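Local coordinates for cell surface protein (Putative S-layer protein) (Clostridioides difficile R20291, PDB 5NJL), which is a cell-wall S-layer protein with an extended three-domain fold that shows cell adhesion in vitro and probably acts as an adhesin, at residues 217-222 and 272-277; 72-77 and 208-213. All blocks are in the same frame, centred on the assembly; numbering follows the deposited sequence.

Interaction 1 of 2, residues 217-222 and 272-277; sequences NTVSPQ and IELTVE
With OG1 anti to the carbonyl carbon in both T218 and T275 (chi1 -52° and -59°), and CG2 therefore anti to N, the two threonine side chains lie side by side and point the same way, T218 OG1 resting 3.6 Å from T275 CB. E277 has its CG between its own N and carbonyl carbon (chi1 77°), and from there its carboxylate runs up to the T218 methyl, OE1 3.4 Å from CG2; the same OE1 has a weak, long ion pair with K257. On the other face V219 crosses L274 at about a right angle, its CG1 3.7 Å from L274 CD1, while its CG2 meets CG2 of V276. Strand 215-219 is an edge strand of a mixed four-stranded sheet and runs parallel to its neighbour 271-278. N217 and V219 grip that neighbour through N and O alike: V219 N reaches T275 O at 2.7 Å, and E277 N reaches V219 O at 3.0 Å. The pairing stops where S220 N-caps the short helix 221-224, its OG accepting from D223 N. P221, lying against A287 of helix 281-291, sets CD 3.4 Å from E277 O and CB 4.2 Å from V276 CG1.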
ATOM      1  N   ASN A 217      23.268 -12.535 -11.906  1.00 45.99           N
ATOM      2  CA  ASN A 217      23.180 -13.977 -11.873  1.00 53.30           C
ATOM      3  C   ASN A 217      23.218 -14.428 -10.428  1.00 50.23           C
ATOM      4  O   ASN A 217      23.846 -13.778  -9.600  1.00 48.50           O
ATOM      5  CB  ASN A 217      24.338 -14.595 -12.672  1.00 58.79           C
ATOM      6  CG  ASN A 217      23.932 -15.854 -13.390  1.00 66.34           C
ATOM      7  OD1 ASN A 217      24.383 -16.953 -13.046  1.00 73.93           O
ATOM      8  ND2 ASN A 217      23.058 -15.709 -14.391  1.00 67.08           N
ATOM      9  N   THR A 218      22.529 -15.531 -10.135  1.00 56.11           N
ATOM     10  CA  THR A 218      22.471 -16.107  -8.788  1.00 57.48           C
ATOM     11  C   THR A 218      22.970 -17.554  -8.821  1.00 59.12           C
ATOM     12  O   THR A 218      22.532 -18.344  -9.656  1.00 62.04           O
ATOM     13  CB  THR A 218      21.040 -16.094  -8.212  1.00 61.21           C
ATOM     14  OG1 THR A 218      20.491 -14.774  -8.302  1.00 64.11           O
ATOM     15  CG2 THR A 218      21.040 -16.519  -6.750  1.00 61.33           C
ATOM     16  N   VAL A 219      23.865 -17.886  -7.894  1.00 56.71           N
ATOM     17  CA  VAL A 219      24.504 -19.200  -7.834  1.00 56.64           C
ATOM     18  C   VAL A 219      24.460 -19.749  -6.406  1.00 55.86           C
ATOM     19  O   VAL A 219      24.085 -19.044  -5.475  1.00 51.68           O
ATOM     20  CB  VAL A 219      25.977 -19.130  -8.310  1.00 56.98           C
ATOM     21  CG1 VAL A 219      26.040 -18.714  -9.774  1.00 57.20           C
ATOM     22  CG2 VAL A 219      26.808 -18.173  -7.451  1.00 53.85           C
ATOM     23  N   SER A 220      24.845 -21.014  -6.256  1.00 59.11           N
ATOM     24  CA  SER A 220      25.020 -21.646  -4.937  1.00 60.56           C
ATOM     25  C   SER A 220      26.475 -21.477  -4.502  1.00 56.06           C
ATOM     26  O   SER A 220      27.328 -21.219  -5.346  1.00 53.55           O
ATOM     27  CB  SER A 220      24.661 -23.138  -5.014  1.00 60.31           C
ATOM     28  OG  SER A 220      25.458 -23.797  -5.989  1.00 61.79           O
ATOM     29  N   PRO A 221      26.773 -21.623  -3.192  1.00 56.48           N
ATOM     30  CA  PRO A 221      28.182 -21.552  -2.758  1.00 56.97           C
ATOM     31  C   PRO A 221      29.008 -22.718  -3.290  1.00 56.95           C
ATOM     32  O   PRO A 221      30.217 -22.567  -3.501  1.00 50.15           O
ATOM     33  CB  PRO A 221      28.097 -21.605  -1.224  1.00 58.10           C
ATOM     34  CG  PRO A 221      26.768 -22.205  -0.922  1.00 59.63           C
ATOM     35  CD  PRO A 221      25.856 -21.830  -2.054  1.00 58.95           C
ATOM     36  N   GLN A 222      28.333 -23.853  -3.505  1.00 57.12           N
ATOM     37  CA  GLN A 222      28.910 -25.056  -4.106  1.00 58.38           C
ATOM     38  C   GLN A 222      29.453 -24.764  -5.508  1.00 56.50           C
ATOM     39  O   GLN A 222      30.501 -25.294  -5.888  1.00 53.74           O
ATOM     40  CB  GLN A 222      27.882 -26.201  -4.181  1.00 62.64           C
ATOM     41  CG  GLN A 222      27.468 -26.790  -2.829  1.00 64.29           C
ATOM     42  CD  GLN A 222      26.320 -26.042  -2.158  1.00 67.26           C
ATOM     43  OE1 GLN A 222      25.327 -25.689  -2.798  1.00 66.52           O
ATOM     44  NE2 GLN A 222      26.453 -25.803  -0.857  1.00 72.05           N
ATOM     45  N   ILE A 272      29.549  -7.168 -13.471  1.00 27.90           N
ATOM     46  CA  ILE A 272      28.830  -8.355 -13.054  1.00 29.75           C
ATOM     47  C   ILE A 272      28.388  -8.163 -11.610  1.00 31.66           C
ATOM     48  O   ILE A 272      29.123  -7.590 -10.798  1.00 31.72           O
ATOM     49  CB  ILE A 272      29.725  -9.609 -13.110  1.00 31.02           C
ATOM     50  CG1 ILE A 272      30.370  -9.785 -14.493  1.00 31.24           C
ATOM     51  CG2 ILE A 272      28.963 -10.856 -12.663  1.00 32.46           C
ATOM     52  CD1 ILE A 272      29.429  -9.932 -15.658  1.00 32.39           C
ATOM     53  N   GLU A 273      27.187  -8.649 -11.288  1.00 34.03           N
ATOM     54  CA  GLU A 273      26.834  -8.862  -9.894  1.00 37.40           C
ATOM     55  C   GLU A 273      26.284 -10.246  -9.701  1.00 37.06           C
ATOM     56  O   GLU A 273      25.237 -10.620 -10.251  1.00 35.77           O
ATOM     57  CB  GLU A 273      25.833  -7.854  -9.339  1.00 41.93           C
ATOM     58  CG  GLU A 273      25.688  -8.043  -7.838  1.00 46.74           C
ATOM     59  CD  GLU A 273      24.460  -7.373  -7.273  1.00 54.46           C
ATOM     60  OE1 GLU A 273      23.338  -7.850  -7.574  1.00 58.35           O
ATOM     61  OE2 GLU A 273      24.634  -6.392  -6.530  1.00 52.51           O
ATOM     62  N   LEU A 274      26.986 -10.982  -8.862  1.00 38.13           N
ATOM     63  CA  LEU A 274      26.713 -12.369  -8.643  1.00 42.45           C
ATOM     64  C   LEU A 274      26.105 -12.471  -7.247  1.00 41.29           C
ATOM     65  O   LEU A 274      26.717 -12.047  -6.273  1.00 40.98           O
ATOM     66  CB  LEU A 274      28.031 -13.137  -8.719  1.00 45.70           C
ATOM     67  CG  LEU A 274      27.974 -14.656  -8.769  1.00 50.44           C
ATOM     68  CD1 LEU A 274      26.936 -15.155  -9.768  1.00 52.13           C
ATOM     69  CD2 LEU A 274      29.369 -15.178  -9.107  1.00 51.32           C
ATOM     70  N   THR A 275      24.902 -13.021  -7.177  1.00 45.44           N
ATOM     71  CA  THR A 275      24.265 -13.329  -5.903  1.00 49.63           C
ATOM     72  C   THR A 275      24.609 -14.777  -5.531  1.00 48.42           C
ATOM     73  O   THR A 275      24.414 -15.694  -6.327  1.00 47.07           O
ATOM     74  CB  THR A 275      22.746 -13.114  -6.004  1.00 52.48           C
ATOM     75  OG1 THR A 275      22.496 -11.750  -6.373  1.00 53.14           O
ATOM     76  CG2 THR A 275      22.061 -13.399  -4.683  1.00 55.92           C
ATOM     77  N   VAL A 276      25.166 -14.961  -4.341  1.00 49.07           N
ATOM     78  CA  VAL A 276      25.492 -16.294  -3.829  1.00 54.62           C
ATOM     79  C   VAL A 276      24.542 -16.632  -2.663  1.00 57.82           C
ATOM     80  O   VAL A 276      24.657 -16.047  -1.576  1.00 55.46           O
ATOM     81  CB  VAL A 276      26.952 -16.365  -3.360  1.00 51.38           C
ATOM     82  CG1 VAL A 276      27.301 -17.793  -2.915  1.00 50.52           C
ATOM     83  CG2 VAL A 276      27.892 -15.871  -4.459  1.00 48.14           C
ATOM     84  N   GLU A 277      23.622 -17.570  -2.902  1.00 60.13           N
ATOM     85  CA  GLU A 277      22.575 -17.902  -1.928  1.00 67.15           C
ATOM     86  C   GLU A 277      22.542 -19.379  -1.539  1.00 72.36           C
ATOM     87  O   GLU A 277      22.811 -20.263  -2.367  1.00 64.96           O
ATOM     88  CB  GLU A 277      21.197 -17.449  -2.431  1.00 65.87           C
ATOM     89  CG  GLU A 277      20.545 -18.312  -3.502  1.00 68.32           C
ATOM     90  CD  GLU A 277      19.278 -17.687  -4.058  1.00 69.61           C
ATOM     91  OE1 GLU A 277      18.693 -18.279  -4.992  1.00 71.48           O
ATOM     92  OE2 GLU A 277      18.865 -16.608  -3.571  1.00 69.83           O
TER

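Interaction 2 of 2, residues 72-77 and 208-213; sequences ELIVTI and EITIKN. With SO4 (sulfate ion), chain H.
Strands 72-77 and 208-212 run antiparallel, their axes 4.6 Å apart at the closest, and are laced by two hydrogen-bonded pairs, L73 with I211 and V75 with I209. Within the first of these, I211 N gives a nearly straight bond of 2.8 Å to L73 O, at 178°. One face carries E72, I74, T76, E208, T210 and K212. There I74 lies alongside T210; chi1 -57° sets its CG1 anti to the carbonyl carbon and chi2 -69° turns CD1 toward T210, where it lies 3.1 Å from T210 OG1, a tight contact, and also meets the T210 methyl. I74 CG2 touches E208 CG, the two side chains lying side by side. E72 and K212 lie side by side and point the same way, E72 OE1 being 3.5 Å from K212 CE. The charged ends do not pair with each other, for OE1 is 4.3 Å from NZ; instead E72 forms a salt bridge with K263 and K212 one with E273, so the four charges alternate in sign and probably steady one another. The opposite face is apolar. V75 CG2 meets I211 CD1 at 3.8 Å, crossing it at a slant, and the CD1 atoms of I77 and I209 approach to the same distance. Helix 57-65 covers this face, L60 lying on V75 and V64 on both L73 and I211. Just past the strand, N213 ND2 donates to O4 of a sulfate, probably from the crystallisation liquor, which K11 also holds. This is the centre of a mixed five-stranded sheet with a helix packed on its apolar side, a two-layer alpha/beta arrangement in which 204-212 also pairs in parallel with strand 5-10.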
ATOM      1  N   GLU A  72      23.942   1.342  -8.495  1.00 37.28           N
ATOM      2  CA  GLU A  72      22.509   1.131  -8.428  1.00 38.94           C
ATOM      3  C   GLU A  72      21.734   2.345  -7.934  1.00 36.59           C
ATOM      4  O   GLU A  72      22.291   3.271  -7.335  1.00 34.27           O
ATOM      5  CB  GLU A  72      22.196  -0.085  -7.550  1.00 42.66           C
ATOM      6  CG  GLU A  72      22.672   0.031  -6.117  1.00 47.00           C
ATOM      7  CD  GLU A  72      22.526  -1.280  -5.360  1.00 49.02           C
ATOM      8  OE1 GLU A  72      23.012  -2.327  -5.851  1.00 54.59           O
ATOM      9  OE2 GLU A  72      21.934  -1.250  -4.264  1.00 51.98           O
ATOM     10  N   LEU A  73      20.432   2.281  -8.186  1.00 35.45           N
ATOM     11  CA  LEU A  73      19.483   3.353  -7.882  1.00 38.86           C
ATOM     12  C   LEU A  73      18.248   2.655  -7.310  1.00 35.60           C
ATOM     13  O   LEU A  73      17.886   1.578  -7.792  1.00 39.78           O
ATOM     14  CB  LEU A  73      19.124   4.047  -9.199  1.00 41.46           C
ATOM     15  CG  LEU A  73      18.670   5.486  -9.302  1.00 48.06           C
ATOM     16  CD1 LEU A  73      19.640   6.416  -8.578  1.00 48.22           C
ATOM     17  CD2 LEU A  73      18.544   5.858 -10.779  1.00 47.75           C
ATOM     18  N   ILE A  74      17.619   3.250  -6.300  1.00 35.00           N
ATOM     19  CA  ILE A  74      16.397   2.707  -5.707  1.00 35.21           C
ATOM     20  C   ILE A  74      15.244   3.630  -6.092  1.00 31.75           C
ATOM     21  O   ILE A  74      15.387   4.834  -5.975  1.00 30.45           O
ATOM     22  CB  ILE A  74      16.498   2.658  -4.159  1.00 39.94           C
ATOM     23  CG1 ILE A  74      17.719   1.839  -3.700  1.00 44.12           C
ATOM     24  CG2 ILE A  74      15.228   2.073  -3.541  1.00 40.10           C
ATOM     25  CD1 ILE A  74      17.609   0.358  -3.984  1.00 45.65           C
ATOM     26  N   VAL A  75      14.145   3.062  -6.584  1.00 32.68           N
ATOM     27  CA  VAL A  75      12.924   3.824  -6.894  1.00 32.63           C
ATOM     28  C   VAL A  75      11.792   3.270  -6.016  1.00 32.60           C
ATOM     29  O   VAL A  75      11.539   2.059  -6.053  1.00 33.15           O
ATOM     30  CB  VAL A  75      12.529   3.682  -8.381  1.00 32.25           C
ATOM     31  CG1 VAL A  75      11.253   4.449  -8.695  1.00 32.96           C
ATOM     32  CG2 VAL A  75      13.670   4.129  -9.297  1.00 33.86           C
ATOM     33  N   THR A  76      11.128   4.133  -5.237  1.00 31.81           N
ATOM     34  CA  THR A  76       9.904   3.719  -4.512  1.00 31.73           C
ATOM     35  C   THR A  76       8.661   4.379  -5.086  1.00 30.70           C
ATOM     36  O   THR A  76       8.705   5.529  -5.511  1.00 31.94           O
ATOM     37  CB  THR A  76      10.006   3.961  -3.001  1.00 31.88           C
ATOM     38  OG1 THR A  76       9.998   5.358  -2.705  1.00 31.43           O
ATOM     39  CG2 THR A  76      11.292   3.336  -2.453  1.00 32.68           C
ATOM     40  N   ILE A  77       7.597   3.598  -5.190  1.00 27.87           N
ATOM     41  CA  ILE A  77       6.315   4.030  -5.738  1.00 29.33           C
ATOM     42  C   ILE A  77       5.308   3.923  -4.587  1.00 30.36           C
ATOM     43  O   ILE A  77       5.080   2.819  -4.053  1.00 30.39           O
ATOM     44  CB  ILE A  77       5.902   3.132  -6.901  1.00 29.62           C
ATOM     45  CG1 ILE A  77       6.994   3.135  -7.998  1.00 29.97           C
ATOM     46  CG2 ILE A  77       4.525   3.514  -7.455  1.00 31.65           C
ATOM     47  CD1 ILE A  77       6.638   2.284  -9.197  1.00 32.33           C
ATOM     48  N   GLU A 208       9.276  -1.155  -4.382  1.00 37.56           N
ATOM     49  CA  GLU A 208      10.645  -0.690  -4.201  1.00 39.42           C
ATOM     50  C   GLU A 208      11.416  -1.424  -5.301  1.00 41.37           C
ATOM     51  O   GLU A 208      11.465  -2.659  -5.304  1.00 38.87           O
ATOM     52  CB  GLU A 208      11.114  -1.085  -2.806  1.00 45.31           C
ATOM     53  CG  GLU A 208      12.561  -0.807  -2.446  1.00 48.69           C
ATOM     54  CD  GLU A 208      13.008  -1.658  -1.247  1.00 56.38           C
ATOM     55  OE1 GLU A 208      12.405  -1.514  -0.149  1.00 53.69           O
ATOM     56  OE2 GLU A 208      13.949  -2.485  -1.414  1.00 55.27           O
ATOM     57  N   ILE A 209      11.933  -0.684  -6.280  1.00 39.19           N
ATOM     58  CA  ILE A 209      12.627  -1.280  -7.422  1.00 39.11           C
ATOM     59  C   ILE A 209      14.082  -0.859  -7.339  1.00 38.87           C
ATOM     60  O   ILE A 209      14.372   0.330  -7.283  1.00 37.10           O
ATOM     61  CB  ILE A 209      12.029  -0.855  -8.768  1.00 40.09           C
ATOM     62  CG1 ILE A 209      10.536  -1.183  -8.830  1.00 44.36           C
ATOM     63  CG2 ILE A 209      12.762  -1.515  -9.934  1.00 40.26           C
ATOM     64  CD1 ILE A 209       9.670   0.040  -8.656  1.00 47.47           C
ATOM     65  N   THR A 210      14.988  -1.847  -7.316  1.00 38.60           N
ATOM     66  CA  THR A 210      16.430  -1.594  -7.312  1.00 36.70           C
ATOM     67  C   THR A 210      16.931  -1.771  -8.741  1.00 34.49           C
ATOM     68  O   THR A 210      16.733  -2.813  -9.344  1.00 34.21           O
ATOM     69  CB  THR A 210      17.167  -2.556  -6.362  1.00 38.14           C
ATOM     70  OG1 THR A 210      16.612  -2.411  -5.055  1.00 36.61           O
ATOM     71  CG2 THR A 210      18.673  -2.229  -6.304  1.00 36.00           C
ATOM     72  N   ILE A 211      17.527  -0.717  -9.292  1.00 34.26           N
ATOM     73  CA  ILE A 211      18.019  -0.727 -10.653  1.00 30.87           C
ATOM     74  C   ILE A 211      19.538  -0.871 -10.548  1.00 31.62           C
ATOM     75  O   ILE A 211      20.176  -0.086  -9.888  1.00 30.55           O
ATOM     76  CB  ILE A 211      17.693   0.577 -11.410  1.00 31.63           C
ATOM     77  CG1 ILE A 211      16.187   0.872 -11.374  1.00 31.26           C
ATOM     78  CG2 ILE A 211      18.137   0.455 -12.862  1.00 31.19           C
ATOM     79  CD1 ILE A 211      15.875   2.297 -11.798  1.00 33.50           C
ATOM     80  N   LYS A 212      20.083  -1.891 -11.195  1.00 32.88           N
ATOM     81  CA  LYS A 212      21.509  -2.197 -11.099  1.00 34.49           C
ATOM     82  C   LYS A 212      22.096  -2.174 -12.482  1.00 30.49           C
ATOM     83  O   LYS A 212      21.594  -2.852 -13.385  1.00 28.60           O
ATOM     84  CB  LYS A 212      21.711  -3.571 -10.470  1.00 37.52           C
ATOM     85  CG  LYS A 212      21.307  -3.615  -9.011  1.00 42.01           C
ATOM     86  CD  LYS A 212      21.488  -5.001  -8.401  1.00 44.88           C
ATOM     87  CE  LYS A 212      21.011  -5.026  -6.959  1.00 47.58           C
ATOM     88  NZ  LYS A 212      21.413  -6.253  -6.217  1.00 48.90           N
ATOM     89  N   ASN A 213      23.145  -1.381 -12.673  1.00 31.99           N
ATOM     90  CA  ASN A 213      23.843  -1.382 -13.961  1.00 33.80           C
ATOM     91  C   ASN A 213      24.896  -2.507 -13.933  1.00 34.48           C
ATOM     92  O   ASN A 213      26.097  -2.262 -13.758  1.00 32.48           O
ATOM     93  CB  ASN A 213      24.496  -0.035 -14.250  1.00 32.75           C
ATOM     94  CG  ASN A 213      25.014   0.066 -15.676  1.00 33.22           C
ATOM     95  OD1 ASN A 213      24.739  -0.792 -16.518  1.00 31.27           O
ATOM     96  ND2 ASN A 213      25.724   1.144 -15.962  1.00 32.04           N
TER
HETATM   97  S   SO4 H 407      25.612   2.186 -20.147  1.00 84.04           S
HETATM   98  O1  SO4 H 407      25.175   3.593 -20.329  1.00 86.08           O
HETATM   99  O2  SO4 H 407      26.667   1.898 -21.152  1.00 85.24           O
HETATM  100  O3  SO4 H 407      24.448   1.302 -20.412  1.00 79.97           O
HETATM  101  O4  SO4 H 407      26.166   1.971 -18.783  1.00 67.26           O

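Read from the N terminus, the chain lays down strand 5-10, strands 40-45 and 52-54 and, after helix 57-65, strand 72-79, and returns only 131 residues later to pair 208-213 with 72-77. Interaction 2 thus closes a long loop that holds strands 126-133, 138-145 and 152-158. The chain then passes almost at once into strand 215-219, and interaction 1 closes a second, shorter loop when 272-277 comes back beside it. The two loops follow in series, neither nesting nor crossing. One contact ties together the interior of the five-stranded sheet, the other the edge of the four-stranded one. Their centres lie 20 Å apart, bridged by the K212–E273 salt bridge, NZ to OE1 2.8 Å.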